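ABC sugar (Ribose) transporter, periplasmic substrate-binding subunit (Rhodobacter sphaeroides, PDB 3L49) probably binds a sugar in the periplasm as the solute-binding subunit of an ABC transporter. Local coordinates at residues K6-A12 and P62-Q68; I87-T91 and N258-H262; N107-A112 and I142-M147; G241-Q247 and A274-T280. The contacts are given in a common frame with arbitrary orientation. Numbering follows the deposited sequence.

Contact 1 of 4, residues K6-A12 and P62-Q68; sequences KTIGITA and PDAIIEQ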
loop_
_atom_site.group_PDB
_atom_site.type_symbol
_atom_site.label_atom_id
_atom_site.label_comp_id
_atom_site.label_asym_id
_atom_site.label_seq_id
_atom_site.Cartn_x
_atom_site.Cartn_y
_atom_site.Cartn_z
ATOM N N LYS A 6 -22.021 -15.922 12.931
ATOM C CA LYS A 6 -21.607 -15.580 11.574
ATOM C C LYS A 6 -20.219 -16.091 11.227
ATOM O O LYS A 6 -19.364 -16.279 12.102
ATOM C CB LYS A 6 -21.686 -14.065 11.326
ATOM C CG LYS A 6 -22.902 -13.348 11.935
ATOM C CD LYS A 6 -24.134 -13.382 11.059
ATOM C CE LYS A 6 -25.346 -12.894 11.850
ATOM N NZ LYS A 6 -26.498 -12.558 10.967
ATOM N N THR A 7 -20.015 -16.321 9.934
ATOM C CA THR A 7 -18.731 -16.745 9.410
ATOM C C THR A 7 -18.288 -15.734 8.372
ATOM O O THR A 7 -19.020 -15.453 7.424
ATOM C CB THR A 7 -18.807 -18.146 8.761
ATOM O OG1 THR A 7 -19.464 -19.057 9.649
ATOM C CG2 THR A 7 -17.416 -18.669 8.450
ATOM N N ILE A 8 -17.098 -15.174 8.569
ATOM C CA ILE A 8 -16.553 -14.181 7.649
ATOM C C ILE A 8 -15.280 -14.714 7.019
ATOM O O ILE A 8 -14.337 -15.073 7.721
ATOM C CB ILE A 8 -16.238 -12.820 8.359
ATOM C CG1 ILE A 8 -17.393 -12.353 9.267
ATOM C CG2 ILE A 8 -15.806 -11.738 7.343
ATOM C CD1 ILE A 8 -18.743 -12.142 8.594
ATOM N N GLY A 9 -15.263 -14.777 5.694
ATOM C CA GLY A 9 -14.057 -15.122 4.963
ATOM C C GLY A 9 -13.154 -13.920 4.731
ATOM O O GLY A 9 -13.630 -12.817 4.477
ATOM N N ILE A 10 -11.848 -14.146 4.836
ATOM C CA ILE A 10 -10.824 -13.149 4.502
ATOM C C ILE A 10 -9.961 -13.694 3.369
ATOM O O ILE A 10 -9.432 -14.803 3.475
ATOM C CB ILE A 10 -9.892 -12.852 5.709
ATOM C CG1 ILE A 10 -10.679 -12.308 6.902
ATOM C CG2 ILE A 10 -8.753 -11.888 5.321
ATOM C CD1 ILE A 10 -9.964 -12.551 8.201
ATOM N N THR A 11 -9.827 -12.927 2.291
ATOM C CA THR A 11 -8.898 -13.275 1.212
ATOM C C THR A 11 -7.873 -12.152 0.950
ATOM O O THR A 11 -8.199 -11.117 0.391
ATOM C CB THR A 11 -9.624 -13.778 -0.100
ATOM O OG1 THR A 11 -8.690 -13.844 -1.184
ATOM C CG2 THR A 11 -10.786 -12.876 -0.510
ATOM N N ALA A 12 -6.637 -12.376 1.383
ATOM C CA ALA A 12 -5.547 -11.424 1.206
ATOM C C ALA A 12 -4.535 -11.975 0.219
ATOM O O ALA A 12 -4.350 -13.189 0.136
ATOM C CB ALA A 12 -4.872 -11.177 2.529
ATOM N N PRO A 62 -19.959 -17.959 3.144
ATOM C CA PRO A 62 -19.893 -17.251 4.412
ATOM C C PRO A 62 -20.927 -16.126 4.444
ATOM O O PRO A 62 -21.560 -15.825 3.419
ATOM C CB PRO A 62 -18.461 -16.687 4.433
ATOM C CG PRO A 62 -17.877 -16.932 3.056
ATOM C CD PRO A 62 -18.977 -17.429 2.181
ATOM N N ASP A 63 -21.103 -15.520 5.613
ATOM C CA ASP A 63 -22.002 -14.374 5.751
ATOM C C ASP A 63 -21.478 -13.103 5.050
ATOM O O ASP A 63 -22.278 -12.247 4.666
ATOM C CB ASP A 63 -22.339 -14.116 7.224
ATOM C CG ASP A 63 -22.954 -15.339 7.905
ATOM O OD1 ASP A 63 -24.197 -15.401 8.030
ATOM O OD2 ASP A 63 -22.196 -16.251 8.294
ATOM N N ALA A 64 -20.153 -12.998 4.888
ATOM C CA ALA A 64 -19.505 -11.971 4.051
ATOM C C ALA A 64 -18.043 -12.291 3.747
ATOM O O ALA A 64 -17.404 -13.078 4.444
ATOM C CB ALA A 64 -19.607 -10.586 4.690
ATOM N N ILE A 65 -17.514 -11.658 2.705
ATOM C CA ILE A 65 -16.098 -11.794 2.338
ATOM C C ILE A 65 -15.367 -10.446 2.441
ATOM O O ILE A 65 -15.888 -9.417 1.990
ATOM C CB ILE A 65 -15.953 -12.425 0.926
ATOM C CG1 ILE A 65 -16.387 -13.899 0.970
ATOM C CG2 ILE A 65 -14.512 -12.295 0.378
ATOM C CD1 ILE A 65 -16.585 -14.553 -0.402
ATOM N N ILE A 66 -14.187 -10.450 3.070
ATOM C CA ILE A 66 -13.285 -9.295 3.027
ATOM C C ILE A 66 -12.077 -9.583 2.152
ATOM O O ILE A 66 -11.328 -10.521 2.390
ATOM C CB ILE A 66 -12.793 -8.824 4.416
ATOM C CG1 ILE A 66 -13.925 -8.803 5.451
ATOM C CG2 ILE A 66 -12.190 -7.435 4.292
ATOM C CD1 ILE A 66 -13.464 -8.390 6.844
ATOM N N GLU A 67 -11.894 -8.770 1.124
ATOM C CA GLU A 67 -10.776 -8.948 0.217
ATOM C C GLU A 67 -9.688 -7.924 0.560
ATOM O O GLU A 67 -9.976 -6.748 0.732
ATOM C CB GLU A 67 -11.266 -8.794 -1.228
ATOM C CG GLU A 67 -10.386 -9.442 -2.292
ATOM C CD GLU A 67 -9.080 -8.703 -2.518
ATOM O OE1 GLU A 67 -9.072 -7.457 -2.434
ATOM O OE2 GLU A 67 -8.061 -9.378 -2.761
ATOM N N GLN A 68 -8.435 -8.361 0.628
ATOM C CA GLN A 68 -7.330 -7.443 0.920
ATOM C C GLN A 68 -6.265 -7.403 -0.177
ATOM O O GLN A 68 -5.636 -8.414 -0.476
ATOM C CB GLN A 68 -6.703 -7.800 2.264
ATOM C CG GLN A 68 -5.443 -7.045 2.602
ATOM C CD GLN A 68 -4.956 -7.360 3.994
ATOM O OE1 GLN A 68 -5.751 -7.509 4.919
ATOM N NE2 GLN A 68 -3.637 -7.468 4.155
#

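Contact 2 of 4, residues I87-T91 and N258-H262; sequences IPLFT and NVARH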
loop_
_atom_site.group_PDB
_atom_site.type_symbol
_atom_site.label_atom_id
_atom_site.label_comp_id
_atom_site.label_asym_id
_atom_site.label_seq_id
_atom_site.Cartn_x
_atom_site.Cartn_y
_atom_site.Cartn_z
ATOM N N ILE A 87 -23.108 -12.939 -1.910
ATOM C CA ILE A 87 -22.326 -12.804 -0.687
ATOM C C ILE A 87 -21.814 -11.367 -0.600
ATOM O O ILE A 87 -21.188 -10.882 -1.544
ATOM C CB ILE A 87 -21.133 -13.808 -0.647
ATOM C CG1 ILE A 87 -21.621 -15.256 -0.786
ATOM C CG2 ILE A 87 -20.307 -13.647 0.638
ATOM C CD1 ILE A 87 -20.535 -16.231 -1.253
ATOM N N PRO A 88 -22.096 -10.680 0.529
ATOM C CA PRO A 88 -21.645 -9.307 0.767
ATOM C C PRO A 88 -20.122 -9.174 0.702
ATOM O O PRO A 88 -19.397 -9.942 1.341
ATOM C CB PRO A 88 -22.150 -9.019 2.180
ATOM C CG PRO A 88 -23.283 -9.941 2.374
ATOM C CD PRO A 88 -22.900 -11.186 1.657
ATOM N N LEU A 89 -19.651 -8.218 -0.093
ATOM C CA LEU A 89 -18.220 -8.027 -0.305
ATOM C C LEU A 89 -17.710 -6.702 0.282
ATOM O O LEU A 89 -18.278 -5.637 0.063
ATOM C CB LEU A 89 -17.873 -8.157 -1.800
ATOM C CG LEU A 89 -16.431 -7.971 -2.291
ATOM C CD1 LEU A 89 -15.421 -8.875 -1.568
ATOM C CD2 LEU A 89 -16.359 -8.176 -3.798
ATOM N N PHE A 90 -16.633 -6.809 1.048
ATOM C CA PHE A 90 -15.982 -5.677 1.681
ATOM C C PHE A 90 -14.525 -5.758 1.288
ATOM O O PHE A 90 -13.995 -6.852 1.097
ATOM C CB PHE A 90 -16.139 -5.771 3.199
ATOM C CG PHE A 90 -17.543 -5.558 3.661
ATOM C CD1 PHE A 90 -17.968 -4.294 4.049
ATOM C CD2 PHE A 90 -18.456 -6.610 3.684
ATOM C CE1 PHE A 90 -19.276 -4.074 4.468
ATOM C CE2 PHE A 90 -19.771 -6.399 4.104
ATOM C CZ PHE A 90 -20.177 -5.128 4.490
ATOM N N THR A 91 -13.872 -4.613 1.137
ATOM C CA THR A 91 -12.445 -4.623 0.835
ATOM C C THR A 91 -11.629 -3.806 1.815
ATOM O O THR A 91 -12.136 -2.861 2.423
ATOM C CB THR A 91 -12.130 -4.093 -0.581
ATOM O OG1 THR A 91 -12.700 -2.789 -0.735
ATOM C CG2 THR A 91 -12.662 -5.031 -1.671
ATOM N N ASN A 258 -17.505 -2.593 9.634
ATOM C CA ASN A 258 -18.343 -2.321 8.473
ATOM C C ASN A 258 -19.142 -3.560 8.076
ATOM O O ASN A 258 -20.327 -3.460 7.757
ATOM C CB ASN A 258 -17.513 -1.812 7.299
ATOM C CG ASN A 258 -17.194 -0.337 7.419
ATOM O OD1 ASN A 258 -18.038 0.458 7.839
ATOM N ND2 ASN A 258 -15.972 0.035 7.055
ATOM N N VAL A 259 -18.490 -4.722 8.113
ATOM C CA VAL A 259 -19.170 -6.004 7.930
ATOM C C VAL A 259 -20.248 -6.208 9.001
ATOM O O VAL A 259 -21.409 -6.473 8.688
ATOM C CB VAL A 259 -18.178 -7.196 7.973
ATOM C CG1 VAL A 259 -18.911 -8.509 7.775
ATOM C CG2 VAL A 259 -17.101 -7.048 6.917
ATOM N N ALA A 260 -19.855 -6.058 10.261
ATOM C CA ALA A 260 -20.751 -6.260 11.396
ATOM C C ALA A 260 -21.927 -5.280 11.404
ATOM O O ALA A 260 -23.008 -5.619 11.872
ATOM C CB ALA A 260 -19.972 -6.168 12.695
ATOM N N ARG A 261 -21.707 -4.078 10.872
ATOM C CA ARG A 261 -22.746 -3.055 10.797
ATOM C C ARG A 261 -23.772 -3.442 9.745
ATOM O O ARG A 261 -24.970 -3.417 10.005
ATOM C CB ARG A 261 -22.142 -1.690 10.454
ATOM C CG ARG A 261 -22.773 -0.530 11.182
ATOM C CD ARG A 261 -22.239 0.816 10.702
ATOM N NE ARG A 261 -22.540 1.873 11.666
ATOM C CZ ARG A 261 -23.691 2.538 11.742
ATOM N NH1 ARG A 261 -24.685 2.281 10.901
ATOM N NH2 ARG A 261 -23.849 3.474 12.668
ATOM N N HIS A 262 -23.274 -3.815 8.569
ATOM C CA HIS A 262 -24.086 -4.204 7.422
ATOM C C HIS A 262 -25.003 -5.397 7.716
ATOM O O HIS A 262 -26.165 -5.422 7.292
ATOM C CB HIS A 262 -23.167 -4.533 6.248
ATOM C CG HIS A 262 -23.875 -5.107 5.062
ATOM N ND1 HIS A 262 -24.563 -4.326 4.159
ATOM C CD2 HIS A 262 -24.003 -6.383 4.630
ATOM C CE1 HIS A 262 -25.085 -5.097 3.222
ATOM N NE2 HIS A 262 -24.759 -6.348 3.483
#

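Contact 3 of 4, residues N107-A112 and I142-M147; sequences NYSIGA and IRYDQM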
loop_
_atom_site.group_PDB
_atom_site.type_symbol
_atom_site.label_atom_id
_atom_site.label_comp_id
_atom_site.label_asym_id
_atom_site.label_seq_id
_atom_site.Cartn_x
_atom_site.Cartn_y
_atom_site.Cartn_z
ATOM N N ASN A 107 -5.623 8.144 0.342
ATOM C CA ASN A 107 -4.446 7.995 -0.505
ATOM C C ASN A 107 -4.243 9.171 -1.432
ATOM O O ASN A 107 -3.153 9.362 -1.976
ATOM C CB ASN A 107 -4.497 6.660 -1.245
ATOM C CG ASN A 107 -4.194 5.508 -0.323
ATOM O OD1 ASN A 107 -3.049 5.331 0.087
ATOM N ND2 ASN A 107 -5.221 4.740 0.053
ATOM N N TYR A 108 -5.306 9.966 -1.555
ATOM C CA TYR A 108 -5.327 11.208 -2.318
ATOM C C TYR A 108 -4.523 12.299 -1.618
ATOM O O TYR A 108 -3.708 12.963 -2.249
ATOM C CB TYR A 108 -6.771 11.674 -2.500
ATOM C CG TYR A 108 -7.665 10.690 -3.222
ATOM C CD1 TYR A 108 -8.409 9.740 -2.516
ATOM C CD2 TYR A 108 -7.776 10.715 -4.607
ATOM C CE1 TYR A 108 -9.232 8.842 -3.177
ATOM C CE2 TYR A 108 -8.588 9.824 -5.269
ATOM C CZ TYR A 108 -9.317 8.895 -4.556
ATOM O OH TYR A 108 -10.137 8.016 -5.236
ATOM N N SER A 109 -4.773 12.480 -0.319
ATOM C CA SER A 109 -4.014 13.408 0.527
ATOM C C SER A 109 -2.588 12.901 0.682
ATOM O O SER A 109 -1.633 13.642 0.447
ATOM C CB SER A 109 -4.648 13.539 1.924
ATOM O OG SER A 109 -5.965 14.052 1.873
ATOM N N ILE A 110 -2.469 11.635 1.090
ATOM C CA ILE A 110 -1.185 10.948 1.230
ATOM C C ILE A 110 -0.319 11.134 -0.012
ATOM O O ILE A 110 0.821 11.582 0.101
ATOM C CB ILE A 110 -1.396 9.443 1.543
ATOM C CG1 ILE A 110 -1.710 9.247 3.028
ATOM C CG2 ILE A 110 -0.192 8.585 1.143
ATOM C CD1 ILE A 110 -2.365 7.903 3.335
ATOM N N GLY A 111 -0.882 10.842 -1.187
ATOM C CA GLY A 111 -0.131 10.887 -2.430
ATOM C C GLY A 111 0.358 12.287 -2.711
ATOM O O GLY A 111 1.505 12.477 -3.118
ATOM N N ALA A 112 -0.511 13.265 -2.464
ATOM C CA ALA A 112 -0.194 14.662 -2.708
ATOM C C ALA A 112 0.847 15.193 -1.730
ATOM O O ALA A 112 1.879 15.708 -2.160
ATOM C CB ALA A 112 -1.465 15.518 -2.679
ATOM N N ILE A 142 -3.483 5.612 -7.219
ATOM C CA ILE A 142 -3.795 6.918 -6.645
ATOM C C ILE A 142 -2.512 7.631 -6.225
ATOM O O ILE A 142 -2.288 8.783 -6.607
ATOM C CB ILE A 142 -4.769 6.814 -5.442
ATOM C CG1 ILE A 142 -6.102 6.176 -5.868
ATOM C CG2 ILE A 142 -5.002 8.195 -4.826
ATOM C CD1 ILE A 142 -6.951 5.633 -4.686
ATOM N N ARG A 143 -1.659 6.934 -5.470
ATOM C CA ARG A 143 -0.395 7.504 -4.994
ATOM C C ARG A 143 0.509 7.999 -6.126
ATOM O O ARG A 143 1.119 9.058 -6.017
ATOM C CB ARG A 143 0.350 6.507 -4.110
ATOM C CG ARG A 143 -0.221 6.358 -2.710
ATOM C CD ARG A 143 0.187 5.020 -2.135
ATOM N NE ARG A 143 -0.619 4.608 -0.990
ATOM C CZ ARG A 143 -0.548 3.407 -0.428
ATOM N NH1 ARG A 143 0.289 2.502 -0.913
ATOM N NH2 ARG A 143 -1.305 3.109 0.631
ATOM N N TYR A 144 0.569 7.244 -7.218
ATOM C CA TYR A 144 1.331 7.655 -8.393
ATOM C C TYR A 144 0.701 8.842 -9.113
ATOM O O TYR A 144 1.414 9.778 -9.485
ATOM C CB TYR A 144 1.519 6.485 -9.360
ATOM C CG TYR A 144 2.284 6.851 -10.609
ATOM C CD1 TYR A 144 3.682 6.897 -10.601
ATOM C CD2 TYR A 144 1.614 7.162 -11.798
ATOM C CE1 TYR A 144 4.392 7.242 -11.747
ATOM C CE2 TYR A 144 2.311 7.501 -12.947
ATOM C CZ TYR A 144 3.696 7.542 -12.909
ATOM O OH TYR A 144 4.386 7.879 -14.034
ATOM N N ASP A 145 -0.618 8.795 -9.320
ATOM C CA ASP A 145 -1.340 9.871 -10.017
ATOM C C ASP A 145 -1.185 11.239 -9.347
ATOM O O ASP A 145 -0.980 12.251 -10.032
ATOM C CB ASP A 145 -2.829 9.545 -10.158
ATOM C CG ASP A 145 -3.116 8.539 -11.270
ATOM O OD1 ASP A 145 -4.229 7.967 -11.278
ATOM O OD2 ASP A 145 -2.245 8.314 -12.136
ATOM N N GLN A 146 -1.273 11.250 -8.015
ATOM C CA GLN A 146 -1.164 12.479 -7.227
ATOM C C GLN A 146 0.227 13.065 -7.299
ATOM O O GLN A 146 0.378 14.277 -7.381
ATOM C CB GLN A 146 -1.556 12.239 -5.762
ATOM C CG GLN A 146 -3.017 11.796 -5.548
ATOM C CD GLN A 146 -4.022 12.925 -5.783
ATOM O OE1 GLN A 146 -4.435 13.185 -6.910
ATOM N NE2 GLN A 146 -4.418 13.585 -4.715
ATOM N N MET A 147 1.233 12.193 -7.277
ATOM C CA MET A 147 2.631 12.593 -7.419
ATOM C C MET A 147 2.831 13.290 -8.759
ATOM O O MET A 147 3.387 14.390 -8.823
ATOM C CB MET A 147 3.563 11.363 -7.266
ATOM C CG MET A 147 5.095 11.647 -7.294
ATOM S SD MET A 147 5.875 11.533 -8.943
ATOM C CE MET A 147 4.992 10.156 -9.631
#

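Contact 4 of 4, residues G241-Q247 and A274-T280; sequences GAVAAQQ and APAVLIT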
loop_
_atom_site.group_PDB
_atom_site.type_symbol
_atom_site.label_atom_id
_atom_site.label_comp_id
_atom_site.label_asym_id
_atom_site.label_seq_id
_atom_site.Cartn_x
_atom_site.Cartn_y
_atom_site.Cartn_z
ATOM N N GLY A 241 13.927 10.311 3.529
ATOM C CA GLY A 241 13.408 11.685 3.565
ATOM C C GLY A 241 12.044 11.927 4.193
ATOM O O GLY A 241 11.873 12.908 4.918
ATOM N N ALA A 242 11.071 11.062 3.893
ATOM C CA ALA A 242 9.729 11.140 4.487
ATOM C C ALA A 242 8.921 9.876 4.253
ATOM O O ALA A 242 9.143 9.151 3.287
ATOM C CB ALA A 242 8.942 12.368 3.969
ATOM N N VAL A 243 7.969 9.628 5.143
ATOM C CA VAL A 243 7.093 8.470 5.040
ATOM C C VAL A 243 5.666 8.836 5.444
ATOM O O VAL A 243 5.451 9.554 6.420
ATOM C CB VAL A 243 7.654 7.248 5.842
ATOM C CG1 VAL A 243 7.759 7.534 7.346
ATOM C CG2 VAL A 243 6.838 6.007 5.584
ATOM N N ALA A 244 4.698 8.373 4.663
ATOM C CA ALA A 244 3.295 8.468 5.040
ATOM C C ALA A 244 2.933 7.270 5.916
ATOM O O ALA A 244 2.709 6.168 5.414
ATOM C CB ALA A 244 2.418 8.526 3.805
ATOM N N ALA A 245 2.889 7.486 7.228
ATOM C CA ALA A 245 2.651 6.396 8.168
ATOM C C ALA A 245 1.173 6.079 8.358
ATOM O O ALA A 245 0.428 6.887 8.912
ATOM C CB ALA A 245 3.292 6.699 9.489
ATOM N N GLN A 246 0.771 4.881 7.924
ATOM C CA GLN A 246 -0.615 4.426 7.983
ATOM C C GLN A 246 -0.909 3.600 9.232
ATOM O O GLN A 246 -0.005 3.248 9.977
ATOM C CB GLN A 246 -0.927 3.556 6.770
ATOM C CG GLN A 246 -0.828 4.235 5.419
ATOM C CD GLN A 246 -1.270 3.302 4.326
ATOM O OE1 GLN A 246 -2.439 3.282 3.947
ATOM N NE2 GLN A 246 -0.349 2.473 3.848
ATOM N N GLN A 247 -2.182 3.263 9.438
ATOM C CA GLN A 247 -2.576 2.381 10.539
ATOM C C GLN A 247 -3.265 1.093 10.055
ATOM O O GLN A 247 -4.499 0.995 10.136
ATOM C CB GLN A 247 -3.491 3.132 11.511
ATOM C CG GLN A 247 -2.868 4.362 12.155
ATOM C CD GLN A 247 -3.903 5.365 12.625
ATOM O OE1 GLN A 247 -5.035 5.007 12.952
ATOM N NE2 GLN A 247 -3.515 6.633 12.674
ATOM N N ALA A 274 -8.919 5.350 7.711
ATOM C CA ALA A 274 -8.149 5.470 8.952
ATOM C C ALA A 274 -7.245 6.687 8.768
ATOM O O ALA A 274 -7.003 7.085 7.633
ATOM C CB ALA A 274 -7.327 4.216 9.211
ATOM N N PRO A 275 -6.797 7.321 9.873
ATOM C CA PRO A 275 -5.848 8.428 9.733
ATOM C C PRO A 275 -4.451 7.974 9.324
ATOM O O PRO A 275 -4.063 6.832 9.573
ATOM C CB PRO A 275 -5.785 9.023 11.146
ATOM C CG PRO A 275 -6.959 8.450 11.876
ATOM C CD PRO A 275 -7.170 7.109 11.284
ATOM N N ALA A 276 -3.715 8.876 8.691
ATOM C CA ALA A 276 -2.308 8.678 8.410
ATOM C C ALA A 276 -1.585 9.997 8.615
ATOM O O ALA A 276 -2.179 11.061 8.466
ATOM C CB ALA A 276 -2.119 8.186 7.006
ATOM N N VAL A 277 -0.310 9.931 8.979
ATOM C CA VAL A 277 0.497 11.138 9.175
ATOM C C VAL A 277 1.654 11.110 8.183
ATOM O O VAL A 277 2.079 10.036 7.770
ATOM C CB VAL A 277 1.094 11.231 10.609
ATOM C CG1 VAL A 277 1.316 12.691 11.011
ATOM C CG2 VAL A 277 0.202 10.540 11.632
ATOM N N LEU A 278 2.143 12.289 7.802
ATOM C CA LEU A 278 3.435 12.421 7.141
ATOM C C LEU A 278 4.524 12.608 8.200
ATOM O O LEU A 278 4.389 13.432 9.102
ATOM C CB LEU A 278 3.431 13.595 6.157
ATOM C CG LEU A 278 4.642 13.723 5.233
ATOM C CD1 LEU A 278 4.553 12.718 4.109
ATOM C CD2 LEU A 278 4.733 15.131 4.666
ATOM N N ILE A 279 5.588 11.815 8.095
ATOM C CA ILE A 279 6.716 11.877 9.022
ATOM C C ILE A 279 7.969 12.242 8.231
ATOM O O ILE A 279 8.377 11.505 7.339
ATOM C CB ILE A 279 6.936 10.525 9.733
ATOM C CG1 ILE A 279 5.686 10.100 10.505
ATOM C CG2 ILE A 279 8.144 10.594 10.652
ATOM C CD1 ILE A 279 5.806 8.719 11.150
ATOM N N THR A 280 8.571 13.385 8.545
ATOM C CA THR A 280 9.768 13.840 7.833
ATOM C C THR A 280 10.956 13.853 8.786
ATOM O O THR A 280 10.807 13.537 9.969
ATOM C CB THR A 280 9.583 15.239 7.205
ATOM O OG1 THR A 280 9.664 16.239 8.225
ATOM C CG2 THR A 280 8.247 15.352 6.493
#

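Contact 1 of 4, residues K6-A12 and P62-Q68
Where the parallel pair begins, a side chain stands in for a backbone acceptor: Thr7 N donates to Asp63 OD2 (2.7 Å), and Thr7 O accepts from Asp63 N at 2.8 Å. Ile8 CD1 nears Ala64 CB (4.3 Å) and Ile8 CG2 nears Ile66 CG1 (4.0 Å), on the face covered by Val259 of helix 248-263. Gly9 begins the regular pairing, with Gly9 N to Ala64 O at 3.0 Å and Ile66 N to Gly9 O at 2.8 Å. Ile10 joins that face and meets helix 18-33. Thr11 N donates to Ile66 O and Thr11 O accepts from Gln68 N, each 2.8 Å; Thr11 CG2 packs on Ile65 CG2 (3.9 Å), and OG1 bonds Gln50. Ala12 CB lies 3.9 Å from Gln68 CB. Between the strands the chain makes helix 18-33, strand 37-42 and helix 47-60, the alternation of a Rossmann-like lobe. Backbone bonds fix the register of these parallel neighbours; helices pack on the Ile8, Ile10, Ile66 face and on that of Ile65 and Thr11.

Contact 2 of 4, residues I87-T91 and N258-H262
Aromatic contacts dominate here, centred on Phe90, which points from strand 89-92 toward helix 248-263. Its edge faces the imidazole of His262 in an offset edge-to-face pair, with centroids 5.6 Å apart and planes at 72°. A CH-pi contact comes from Val259, whose CG2 sits over one face of the phenyl ring, 3.8 Å from its centroid. The remaining contacts are van der Waals packing: Phe90 CZ lies 3.5 Å from His262 CB, Phe90 CE1 is 4.0 Å from Asn258 CB, and Pro88 CB reaches within 4.0 Å of His262 NE2. The amide of Asn258 turns away, ND2 bonding Thr103 and Thr272, and the backbone of Phe90 is held by Ile65 and Glu67 in the neighbouring strand. The short strand and helix segments run nearly antiparallel, at 155°, with their axes 9.7 Å apart, as in the helix-on-sheet layer of an alpha/beta lobe. Between these two segments the helix is held by ring packing and apolar fit; the bonds of Asn258 go to strands 101-105 and 271-280.

Contact 3 of 4, residues N107-A112 and I142-M147
This is a close helix-helix packing between the start of helix 107-122 and part of helix 138-152, beside the cleft where an unidentified ligand is bound. The short axes approach to 7.7 Å and cross at -47°. Gly111 makes that closeness possible: its CA lies 4.3 Å from Arg143 CA, and a beta carbon there would clash with Gln146 CB. That same Gln146 CB sits 3.6 Å from Gly111 C and from Ala112 N. On one flank Gln146 NE2 donates to Tyr108 O at 2.6 Å, adding to a carbonyl already engaged by Ala112 N. Ile142 CG2 lies over a face of the Tyr108 ring, 4.0 Å from its centroid. Towards the cleft, Arg143 donates from both NE (2.8 Å) and NH2 (2.9 Å) to Asn107 OD1, while its NH1 bonds the ligand, probably a component of the crystallisation liquor. Asn107 holds the NE and NH2 side of the guanidinium while NH1 meets the ligand, an arrangement consistent with the helix pairing helping to place this arginine.

Contact 4 of 4, residues G241-Q247 and A274-T280
Four backbone hydrogen bonds hold together this antiparallel strand pair of the two-lobed periplasmic-binding-protein fold. Val243 and Ile279 exchange two, Val243 N to Ile279 O at 2.9 Å and Ile279 N to Val243 O at 2.8 Å; Ala245 and Val277 exchange the next two, Ala245 N to Val277 O at 2.7 Å and Val277 N to Ala245 O at 3.1 Å. Both are hydrogen-bonded pairs of an antiparallel beta arrangement, with the non-hydrogen-bonded pair Ala244-Leu278 between them, CA atoms 4.5 Å apart. Strand 271-280 comes from the side of the first lobe, with Ala274 backbone-bonded to Thr104 of strand 101-105, and here runs against strand 240-245. Weaker CA-H...O contacts supplement the bonds, the closest being Ala242 CA to Ile279 O at 3.2 Å. On the face of Val243, Ala245 and Ile279, Ala245 CB packs on Ile279 CD1 at 3.6 Å and Val243 CG1 on Ile279 CB at 3.9 Å; helix 227-234 covers this side through Val233 and Phe229. The opposite face, with Ala244 and Leu278, meets helix 107-122. Past the paired region Gln246 directs its CA-CB bond away from the partner segment; its OE1 bonds Ser105 OG and its NE2 bonds the unidentified ligand. Gln247 takes the N-cap position of helix 248-263, and its side chain reaches across to the proline, with OE1 3.4 Å from Pro275 CD.

From the N terminus, contact 1 closes first, bringing strands 7-12 and 64-68 side by side across two helices and a strand. Contact 2 opens next at 87-91, in the strand beside 64-68, and the two touch through backbone bonds of Phe90; it closes only at helix 248-263. Within that long loop the chain passes into the other lobe, where contact 3 opens and closes, joining helices 107-122 and 138-152. Contact 4 starts inside the same loop at strand 240-245 but ends beyond it at strand 271-280, so it crosses contact 2: the chain returns to the first lobe for helix 248-263, then goes back. Ile110 packs contact 3 onto Ala244 and Ala276 of contact 4.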